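Local coordinates for protein probable endonuclease 4 (Thermotoga maritima, PDB 4HNO) that probably cleaves phosphodiester bonds at apurinic or apyrimidinic sites in damaged DNA, leaving a 3'-hydroxyl and a 5'-terminal sugar phosphate, with a cluster of bound metal ions, at residues Ser90-Leu93 and Leu94-Glu97; Lys159-Gln162 and Leu163-Ile166; Glu244-Ala247 and Val248-Phe252. One frame throughout, in Å; residues are numbered along the deposited sequence. Where two conformers were deposited one is given.

Contact 1 (Ser90-Leu93 and Leu94-Glu97); sequences SVEL and LKKE
L94 opens the second turn of this helical stretch by giving its backbone N to S90 O at 2.9 Å, the first of four successive i to i+4 bonds. Its CB rests 3.3 Å from S90 O, while the isobutyl end leads away from residues 90-93 into the core, against L109 and I111 of strand 108-115 and V135 of helix 121-136. K95 carries the side-chain part of the contact. Its N is bonded to V91 O, and its chain, extended beyond CG, runs alongside E92 in the same direction. NZ reaches E92 OE2 at 2.9 Å, a salt bridge with i to i+3 spacing that meets the carboxylate oxygen on its syn side, 21° out of the carboxylate plane. E92 arrives there by bending at chi2 (-56°), which turns its end back toward the lysine. A water donates to E92 OE1 at 2.7 Å and is only weakly linked to K95 NZ. V91 CG1 lies 3.8 Å from K95 CE, an aliphatic contact one carbon short of the ion pair. All this belongs to helix 84-104, the crossover helix of the beta-alpha-beta unit between strands 69-72 and 108-115 of the TIM barrel. K96 continues the helix with N on E92 O; its CB sits 3.4 Å from L93 O, and the rest of its chain curls away until NZ bonds A44 O. E97 closes the stretch with a shorter bond, N to L93 O at 2.8 Å, and its CG also skirts that carbonyl. The buried carboxylate is gripped from outside the stretch: OE1 by H37 NE2 and G74 N, OE2 by the OG of S73, which directly follows the zinc ligand H72.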
loop_
_atom_site.group_PDB
_atom_site.type_symbol
_atom_site.label_atom_id
_atom_site.label_comp_id
_atom_site.label_asym_id
_atom_site.label_seq_id
_atom_site.Cartn_x
_atom_site.Cartn_y
_atom_site.Cartn_z
ATOM N N SER A 90 17.142 9.391 -0.150
ATOM C CA SER A 90 15.978 8.542 0.069
ATOM C C SER A 90 15.851 8.147 1.533
ATOM O O SER A 90 14.751 8.193 2.095
ATOM C CB SER A 90 16.079 7.291 -0.801
ATOM O OG SER A 90 15.907 7.591 -2.172
ATOM N N VAL A 91 16.952 7.753 2.156
ATOM C CA VAL A 91 16.918 7.414 3.568
ATOM C C VAL A 91 16.450 8.613 4.392
ATOM O O VAL A 91 15.598 8.486 5.277
ATOM C CB VAL A 91 18.298 6.921 4.035
ATOM C CG1 VAL A 91 18.409 6.896 5.555
ATOM C CG2 VAL A 91 18.602 5.561 3.441
ATOM N N GLU A 92 16.997 9.793 4.111
ATOM C CA GLU A 92 16.637 10.948 4.913
ATOM C C GLU A 92 15.192 11.363 4.694
ATOM O O GLU A 92 14.512 11.759 5.636
ATOM C CB GLU A 92 17.598 12.110 4.679
ATOM C CG GLU A 92 19.014 11.810 5.160
ATOM C CD GLU A 92 19.092 11.420 6.627
ATOM O OE1 GLU A 92 18.452 12.099 7.460
ATOM O OE2 GLU A 92 19.757 10.396 6.941
ATOM N N LEU A 93 14.705 11.279 3.463
ATOM C CA LEU A 93 13.319 11.638 3.223
ATOM C C LEU A 93 12.381 10.600 3.842
ATOM O O LEU A 93 11.334 10.955 4.367
ATOM C CB LEU A 93 13.034 11.836 1.732
ATOM C CG LEU A 93 11.616 12.309 1.405
ATOM C CD1 LEU A 93 11.253 13.590 2.108
ATOM C CD2 LEU A 93 11.466 12.441 -0.099
ATOM N N LEU A 94 12.764 9.324 3.809
ATOM C CA LEU A 94 11.924 8.309 4.442
ATOM C C LEU A 94 11.856 8.520 5.955
ATOM O O LEU A 94 10.788 8.351 6.542
ATOM C CB LEU A 94 12.431 6.923 4.070
ATOM C CG LEU A 94 11.507 5.770 4.431
ATOM C CD1 LEU A 94 10.150 5.895 3.823
ATOM C CD2 LEU A 94 12.141 4.452 3.992
ATOM N N LYS A 95 12.964 8.914 6.585
ATOM C CA LYS A 95 12.912 9.259 8.002
ATOM C C LYS A 95 11.914 10.389 8.240
ATOM O O LYS A 95 11.133 10.349 9.189
ATOM C CB LYS A 95 14.276 9.689 8.542
ATOM C CG LYS A 95 15.334 8.625 8.705
ATOM C CD LYS A 95 16.701 9.218 9.078
ATOM C CE LYS A 95 17.784 8.189 9.118
ATOM N NZ LYS A 95 19.105 8.835 9.293
ATOM N N LYS A 96 11.966 11.422 7.398
ATOM C CA LYS A 96 11.010 12.516 7.512
ATOM C C LYS A 96 9.568 12.026 7.324
ATOM O O LYS A 96 8.684 12.426 8.062
ATOM C CB LYS A 96 11.369 13.623 6.516
ATOM C CG LYS A 96 10.299 14.679 6.314
ATOM C CD LYS A 96 9.784 15.408 7.546
ATOM C CE LYS A 96 10.823 16.195 8.304
ATOM N NZ LYS A 96 11.437 17.241 7.449
ATOM N N GLU A 97 9.340 11.137 6.353
ATOM C CA GLU A 97 7.986 10.615 6.187
ATOM C C GLU A 97 7.523 9.849 7.419
ATOM O O GLU A 97 6.357 9.960 7.795
ATOM C CB GLU A 97 7.920 9.732 4.944
ATOM C CG GLU A 97 8.076 10.496 3.655
ATOM C CD GLU A 97 7.929 9.569 2.423
ATOM O OE1 GLU A 97 7.663 10.079 1.328
ATOM O OE2 GLU A 97 8.105 8.336 2.604
HETATM O O HOH W 1 19.328 12.147 9.997
#

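Contact 2 (Lys159-Gln162 and Leu163-Ile166); sequences KLEQ and LKKI
E161 lies alongside K164, the two side chains pointing the same way, while K165 comes across it from the next position of the helix. E161 CG is anti to the backbone N (chi1 170°) and the chain then bends at chi2, which brings the carboxylate back over the following turn. Both lysine NZ atoms converge on one oxygen, OE2, in a salt-bridge network combining i to i+3 and i to i+4 spacings. The position of OE2 is doubtful, and its lengths to the two lysines carry little weight. E161 OE1 takes a hydrogen bond from a water at 2.7 Å; the same water meets K164 NZ weakly. K164 bends at chi2 and chi3 to reach the acid.

On another side of the helix L160 and L163 meet through their methyls, CD2 to CD1 at 3.9 Å. L160 also packs on helix 195-208, and L163 on P113 of strand 108-115, so this face of helix 160-169 lies between that outer helix and the barrel strand. At its start, Q162 OE1 accepts from K159 N at 3.3 Å, with the N 69° out of the carbonyl plane, and from G157 N. Backbone bonds K164 N to L160 O, K165 N to E161 O and I166 N to Q162 O carry the helix on.

Two ammonium groups near one carboxylate would be expected to favour its ionised form, and the water on OE1 may share part of its charge.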
loop_
_atom_site.group_PDB
_atom_site.type_symbol
_atom_site.label_atom_id
_atom_site.label_comp_id
_atom_site.label_asym_id
_atom_site.label_seq_id
_atom_site.Cartn_x
_atom_site.Cartn_y
_atom_site.Cartn_z
ATOM N N LYS A 159 7.866 -10.539 -6.737
ATOM C CA LYS A 159 7.524 -11.788 -6.066
ATOM C C LYS A 159 7.534 -11.542 -4.574
ATOM O O LYS A 159 8.423 -10.873 -4.036
ATOM C CB LYS A 159 8.517 -12.896 -6.405
ATOM C CG LYS A 159 8.550 -13.277 -7.876
ATOM C CD LYS A 159 7.200 -13.769 -8.382
ATOM C CE LYS A 159 7.311 -14.295 -9.802
ATOM N NZ LYS A 159 7.906 -13.310 -10.743
ATOM N N LEU A 160 6.576 -12.133 -3.874
ATOM C CA LEU A 160 6.522 -11.975 -2.427
ATOM C C LEU A 160 7.788 -12.483 -1.731
ATOM O O LEU A 160 8.191 -11.919 -0.716
ATOM C CB LEU A 160 5.273 -12.648 -1.858
ATOM C CG LEU A 160 3.952 -12.020 -2.307
ATOM C CD1 LEU A 160 2.786 -12.825 -1.756
ATOM C CD2 LEU A 160 3.823 -10.573 -1.866
ATOM N N GLU A 161 8.439 -13.494 -2.305
ATOM C CA GLU A 161 9.703 -13.977 -1.771
ATOM C C GLU A 161 10.725 -12.840 -1.604
ATOM O O GLU A 161 11.525 -12.867 -0.663
ATOM C CB GLU A 161 10.288 -15.057 -2.696
ATOM C CG GLU A 161 11.694 -15.487 -2.407
ATOM C CD GLU A 161 11.829 -16.255 -1.129
ATOM O OE1 GLU A 161 10.821 -16.838 -0.666
ATOM O OE2 GLU A 161 12.960 -16.302 -0.595
ATOM N N GLN A 162 10.737 -11.888 -2.519
ATOM C CA GLN A 162 11.689 -10.791 -2.431
ATOM C C GLN A 162 11.392 -9.902 -1.217
ATOM O O GLN A 162 12.306 -9.408 -0.557
ATOM C CB GLN A 162 11.663 -9.984 -3.728
ATOM C CG GLN A 162 12.179 -10.771 -4.914
ATOM C CD GLN A 162 11.635 -10.276 -6.222
ATOM O OE1 GLN A 162 10.872 -9.322 -6.281
ATOM N NE2 GLN A 162 11.943 -10.999 -7.284
ATOM N N LEU A 163 10.106 -9.687 -0.935
ATOM C CA LEU A 163 9.722 -8.921 0.252
ATOM C C LEU A 163 10.154 -9.658 1.514
ATOM O O LEU A 163 10.586 -9.038 2.480
ATOM C CB LEU A 163 8.216 -8.651 0.290
ATOM C CG LEU A 163 7.617 -8.011 -0.944
ATOM C CD1 LEU A 163 6.156 -7.695 -0.687
ATOM C CD2 LEU A 163 8.353 -6.750 -1.360
ATOM N N LYS A 164 10.010 -10.986 1.514
ATOM C CA LYS A 164 10.443 -11.793 2.641
ATOM C C LYS A 164 11.956 -11.699 2.830
ATOM O O LYS A 164 12.443 -11.595 3.958
ATOM C CB LYS A 164 10.005 -13.255 2.423
ATOM C CG LYS A 164 10.491 -14.233 3.459
ATOM C CD LYS A 164 11.884 -14.812 3.239
ATOM C CE LYS A 164 12.054 -15.488 1.926
ATOM N NZ LYS A 164 13.263 -16.368 1.954
ATOM N N LYS A 165 12.714 -11.726 1.744
ATOM C CA LYS A 165 14.163 -11.645 1.863
ATOM C C LYS A 165 14.561 -10.333 2.538
ATOM O O LYS A 165 15.458 -10.313 3.374
ATOM C CB LYS A 165 14.836 -11.784 0.506
ATOM C CG LYS A 165 14.864 -13.198 -0.039
ATOM C CD LYS A 165 15.586 -13.257 -1.385
ATOM C CE LYS A 165 15.940 -14.653 -1.798
ATOM N NZ LYS A 165 14.765 -15.421 -2.274
ATOM N N ILE A 166 13.915 -9.242 2.148
ATOM C CA ILE A 166 14.166 -7.951 2.773
ATOM C C ILE A 166 13.776 -7.992 4.244
ATOM O O ILE A 166 14.581 -7.677 5.129
ATOM C CB ILE A 166 13.378 -6.830 2.044
ATOM C CG1 ILE A 166 13.858 -6.651 0.619
ATOM C CG2 ILE A 166 13.489 -5.519 2.828
ATOM C CD1 ILE A 166 12.859 -5.922 -0.268
HETATM O O HOH W 2 11.337 -18.868 1.068
#

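Contact 3 (Glu244-Ala247 and Val248-Phe252); sequences EGFA and VFFSF
F246 meets the F250 ring first with its CB, 3.7 Å from F250 CZ. That CB stands over the ring face, 4.1 Å from the centroid and 25° off the normal, a CH-pi contact one helical turn apart. F246 CG follows, again nearest F250 CZ. Further out, F246 CD2 approaches F250 CE1 at 3.9 Å, and F249 CD2 lies at the edge of the F246 ring, 4.3 Å from F246 CD2. The F246 and F250 planes are near parallel (25°) but slid apart, with centroids 5.6 Å distant and scant overlap. Beyond these neighbours the F246 ring packs on L219 and D221 of strand 214-222. F250 packs on V278, I281 and I282 of helix 268-284, where A247 also meets I281, and its ring stacks with W260.

S251 OG donates to V248 O at 2.7 Å, an oxygen that also accepts S251 N. F246 O bonds F250 N at 2.8 Å and also stands 3.1 Å above the plane of the F250 ring, over the same face as F246 CB. The rotation of that ring is therefore probably fixed by the carbonyl and CB of F246 together with its outer neighbours.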
loop_
_atom_site.group_PDB
_atom_site.type_symbol
_atom_site.label_atom_id
_atom_site.label_comp_id
_atom_site.label_asym_id
_atom_site.label_seq_id
_atom_site.Cartn_x
_atom_site.Cartn_y
_atom_site.Cartn_z
ATOM N N GLU A 244 -16.002 -11.055 -11.953
ATOM C CA GLU A 244 -15.934 -12.455 -11.568
ATOM C C GLU A 244 -14.672 -12.747 -10.760
ATOM O O GLU A 244 -14.702 -13.527 -9.816
ATOM C CB GLU A 244 -16.011 -13.361 -12.800
ATOM C CG GLU A 244 -17.314 -13.203 -13.584
ATOM C CD GLU A 244 -17.632 -14.350 -14.516
ATOM O OE1 GLU A 244 -16.801 -15.267 -14.671
ATOM O OE2 GLU A 244 -18.741 -14.333 -15.084
ATOM N N GLY A 245 -13.558 -12.144 -11.148
ATOM C CA GLY A 245 -12.319 -12.362 -10.432
ATOM C C GLY A 245 -12.343 -11.771 -9.037
ATOM O O GLY A 245 -11.926 -12.406 -8.064
ATOM N N PHE A 246 -12.831 -10.540 -8.926
ATOM C CA PHE A 246 -12.936 -9.947 -7.615
ATOM C C PHE A 246 -13.927 -10.708 -6.735
ATOM O O PHE A 246 -13.700 -10.832 -5.536
ATOM C CB PHE A 246 -13.256 -8.450 -7.682
ATOM C CG PHE A 246 -12.050 -7.603 -7.947
ATOM C CD1 PHE A 246 -11.938 -6.864 -9.100
ATOM C CD2 PHE A 246 -10.998 -7.579 -7.051
ATOM C CE1 PHE A 246 -10.811 -6.102 -9.363
ATOM C CE2 PHE A 246 -9.864 -6.826 -7.313
ATOM C CZ PHE A 246 -9.776 -6.093 -8.469
ATOM N N ALA A 247 -14.993 -11.259 -7.309
ATOM C CA ALA A 247 -15.911 -12.047 -6.496
ATOM C C ALA A 247 -15.193 -13.229 -5.853
ATOM O O ALA A 247 -15.449 -13.549 -4.711
ATOM C CB ALA A 247 -17.080 -12.517 -7.341
ATOM N N VAL A 248 -14.308 -13.893 -6.591
ATOM C CA VAL A 248 -13.521 -14.978 -6.023
ATOM C C VAL A 248 -12.635 -14.463 -4.880
ATOM O O VAL A 248 -12.633 -14.998 -3.777
ATOM C CB VAL A 248 -12.670 -15.654 -7.116
ATOM C CG1 VAL A 248 -11.695 -16.640 -6.508
ATOM C CG2 VAL A 248 -13.575 -16.346 -8.137
ATOM N N PHE A 249 -11.904 -13.393 -5.135
ATOM C CA PHE A 249 -10.996 -12.826 -4.131
ATOM C C PHE A 249 -11.750 -12.421 -2.864
ATOM O O PHE A 249 -11.311 -12.730 -1.764
ATOM C CB PHE A 249 -10.331 -11.623 -4.779
ATOM C CG PHE A 249 -9.232 -10.979 -3.972
ATOM C CD1 PHE A 249 -8.066 -11.661 -3.666
ATOM C CD2 PHE A 249 -9.313 -9.636 -3.641
ATOM C CE1 PHE A 249 -7.020 -11.033 -3.009
ATOM C CE2 PHE A 249 -8.264 -9.011 -2.989
ATOM C CZ PHE A 249 -7.122 -9.715 -2.685
ATOM N N PHE A 250 -12.889 -11.762 -3.030
ATOM C CA PHE A 250 -13.657 -11.252 -1.907
ATOM C C PHE A 250 -14.253 -12.359 -1.058
ATOM O O PHE A 250 -14.643 -12.122 0.085
ATOM C CB PHE A 250 -14.831 -10.400 -2.387
ATOM C CG PHE A 250 -14.461 -9.121 -3.104
ATOM C CD1 PHE A 250 -13.219 -8.531 -2.986
ATOM C CD2 PHE A 250 -15.420 -8.505 -3.893
ATOM C CE1 PHE A 250 -12.957 -7.344 -3.648
ATOM C CE2 PHE A 250 -15.154 -7.335 -4.552
ATOM C CZ PHE A 250 -13.925 -6.749 -4.433
ATOM N N SER A 251 -14.374 -13.556 -1.620
ATOM C CA SER A 251 -15.053 -14.646 -0.929
ATOM C C SER A 251 -14.246 -15.216 0.230
ATOM O O SER A 251 -14.799 -15.916 1.071
ATOM C CB SER A 251 -15.427 -15.757 -1.914
ATOM O OG SER A 251 -14.304 -16.514 -2.316
ATOM N N PHE A 252 -12.959 -14.903 0.295
ATOM C CA PHE A 252 -12.104 -15.410 1.358
ATOM C C PHE A 252 -12.166 -14.518 2.574
ATOM O O PHE A 252 -11.900 -13.320 2.500
ATOM C CB PHE A 252 -10.668 -15.530 0.853
ATOM C CG PHE A 252 -10.469 -16.683 -0.077
ATOM C CD1 PHE A 252 -10.863 -16.589 -1.402
ATOM C CD2 PHE A 252 -9.932 -17.866 0.377
ATOM C CE1 PHE A 252 -10.705 -17.661 -2.258
ATOM C CE2 PHE A 252 -9.764 -18.930 -0.479
ATOM C CZ PHE A 252 -10.154 -18.827 -1.796
#

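From the N terminus the chain reaches contact 1 on helix 84-104, then contact 2 on helix 160-169, then contact 3 on helix 242-250. Each is local to one helix and closes no loop beyond a helical turn; they follow in series, neither nesting nor crossing. Contacts 1 and 3 lie on opposite sides of the chain's centre, their centres about 37 Å apart, and contact 2 is about 22 Å from the first and 25 Å from the third, centre to centre. None touches another. Helix 121-136 packs against both of the first two, and helix 195-208 against the last two, so these outer helices bridge neighbouring contacts around the barrel.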